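Local structure of OsmC family protein (Rhodothermus marinus, 5CML) at residues L104-S109 against A129-P134. The protein is the esterase domain of a two-part thermophile protein that also carries an OsmC domain, and probably hydrolyses carboxylic esters with a serine nucleophile. Numbering follows the deposited sequence.
Sequences LLIGHS and ATIGAP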
loop_
_atom_site.group_PDB
_atom_site.type_symbol
_atom_site.label_atom_id
_atom_site.label_comp_id
_atom_site.label_asym_id
_atom_site.label_seq_id
_atom_site.Cartn_x
_atom_site.Cartn_y
_atom_site.Cartn_z
ATOM N N LEU A 104 -5.433 8.466 5.615
ATOM C CA LEU A 104 -4.641 8.278 4.391
ATOM C C LEU A 104 -4.309 6.810 4.260
ATOM O O LEU A 104 -3.817 6.197 5.222
ATOM C CB LEU A 104 -3.351 9.111 4.440
ATOM C CG LEU A 104 -2.287 8.948 3.346
ATOM C CD1 LEU A 104 -2.808 9.340 2.002
ATOM C CD2 LEU A 104 -1.058 9.778 3.683
ATOM N N LEU A 105 -4.610 6.231 3.094
ATOM C CA LEU A 105 -4.145 4.900 2.755
ATOM C C LEU A 105 -3.060 5.021 1.707
ATOM O O LEU A 105 -3.222 5.755 0.731
ATOM C CB LEU A 105 -5.281 4.041 2.198
ATOM C CG LEU A 105 -6.399 3.685 3.159
ATOM C CD1 LEU A 105 -7.435 2.762 2.438
ATOM C CD2 LEU A 105 -5.910 3.036 4.459
ATOM N N ILE A 106 -1.995 4.253 1.894
ATOM C CA ILE A 106 -0.872 4.196 0.965
ATOM C C ILE A 106 -0.611 2.741 0.632
ATOM O O ILE A 106 -0.512 1.913 1.537
ATOM C CB ILE A 106 0.430 4.796 1.571
ATOM C CG1 ILE A 106 0.179 6.164 2.209
ATOM C CG2 ILE A 106 1.530 4.854 0.508
ATOM C CD1 ILE A 106 1.316 6.619 3.172
ATOM N N GLY A 107 -0.466 2.423 -0.651
ATOM C CA GLY A 107 -0.167 1.061 -1.043
ATOM C C GLY A 107 0.924 0.977 -2.088
ATOM O O GLY A 107 0.881 1.682 -3.085
ATOM N N HIS A 108 1.880 0.079 -1.885
ATOM C CA HIS A 108 2.931 -0.163 -2.868
ATOM C C HIS A 108 2.730 -1.526 -3.522
ATOM O O HIS A 108 2.427 -2.502 -2.841
ATOM C CB HIS A 108 4.301 -0.076 -2.192
ATOM C CG HIS A 108 5.403 -0.734 -2.962
ATOM N ND1 HIS A 108 6.037 -1.880 -2.530
ATOM C CD2 HIS A 108 6.019 -0.375 -4.114
ATOM C CE1 HIS A 108 6.981 -2.212 -3.394
ATOM N NE2 HIS A 108 6.982 -1.321 -4.371
ATOM N N SER A 109 2.861 -1.561 -4.844
ATOM C CA SER A 109 2.813 -2.786 -5.635
ATOM C C SER A 109 1.449 -3.469 -5.439
ATOM O O SER A 109 0.397 -2.821 -5.553
ATOM C CB SER A 109 3.994 -3.698 -5.257
ATOM O OG SER A 109 4.075 -4.836 -6.087
ATOM N N ALA A 129 -3.082 6.947 -1.946
ATOM C CA ALA A 129 -1.893 7.090 -2.782
ATOM C C ALA A 129 -1.299 5.702 -3.010
ATOM O O ALA A 129 -1.263 4.866 -2.084
ATOM C CB ALA A 129 -0.864 8.018 -2.140
ATOM N N THR A 130 -0.836 5.446 -4.230
ATOM C CA THR A 130 -0.210 4.170 -4.525
ATOM C C THR A 130 1.087 4.343 -5.283
ATOM O O THR A 130 1.312 5.373 -5.914
ATOM C CB THR A 130 -1.144 3.241 -5.356
ATOM O OG1 THR A 130 -1.431 3.844 -6.618
ATOM C CG2 THR A 130 -2.448 2.981 -4.615
ATOM N N ILE A 131 1.917 3.309 -5.215
ATOM C CA ILE A 131 3.242 3.288 -5.840
ATOM C C ILE A 131 3.395 1.990 -6.640
ATOM O O ILE A 131 3.436 0.900 -6.056
ATOM C CB ILE A 131 4.365 3.365 -4.787
ATOM C CG1 ILE A 131 4.137 4.536 -3.838
ATOM C CG2 ILE A 131 5.749 3.418 -5.433
ATOM C CD1 ILE A 131 4.722 4.320 -2.458
ATOM N N GLY A 132 3.488 2.084 -7.961
ATOM C CA GLY A 132 3.727 0.897 -8.761
ATOM C C GLY A 132 2.560 -0.080 -8.771
ATOM O O GLY A 132 2.760 -1.273 -8.962
ATOM N N ALA A 133 1.347 0.413 -8.580
ATOM C CA ALA A 133 0.179 -0.484 -8.454
ATOM C C ALA A 133 -0.264 -1.068 -9.805
ATOM O O ALA A 133 -0.327 -0.355 -10.803
ATOM C CB ALA A 133 -0.987 0.248 -7.820
ATOM N N PRO A 134 -0.600 -2.365 -9.823
ATOM C CA PRO A 134 -1.177 -2.949 -11.034
ATOM C C PRO A 134 -2.639 -2.546 -11.149
ATOM O O PRO A 134 -3.258 -2.250 -10.139
ATOM C CB PRO A 134 -0.995 -4.445 -10.824
ATOM C CG PRO A 134 -1.046 -4.624 -9.351
ATOM C CD PRO A 134 -0.386 -3.369 -8.772
#
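H108 and I131 meet because each sends a branch anti to its own backbone N: CG of the histidine (chi1 161°) and CG2 of the isoleucine. The two side chains cross obliquely, with ring atom CD2 of H108 4.0 Å from I131 CG2 and 3.5 Å from I131 O. Further back on the same face, I106 CG2 reaches I131 CD1 loosely, with L244 and V240 of helix 234-252 packed against this layer.

Strands 104-108 and 127-131 run parallel, with I106 beside A129, G107 beside T130 and H108 beside I131. A129 N gives to L105 O, G107 N to A129 O and I131 N to G107 O, each at 2.9 Å. G107 O also takes a CA-H contact from T130, whose CB sits 3.4 Å from that oxygen.

The last bond, S109 N to I131 O, is the straightest at 173° and 2.8 Å; it holds the serine backbone just as the chain turns, at a phi of 60°, into helix 110-118. S109 CB lies over the centre of the H108 ring, and P134 CD closes on S109 O at 3.4 Å. H229 bonds both neighbours: its NE2 is hydrogen-bonded to S109 OG, and its backbone O accepts from H108 NE2.

The two strands are the parallel neighbours of a beta-alpha-beta unit, and the strained GxSxG turn from strand 104-108 into helix 110-118 is consistent with the nucleophile elbow of alpha/beta hydrolases, with S109 the probable nucleophile of a triad that includes H229.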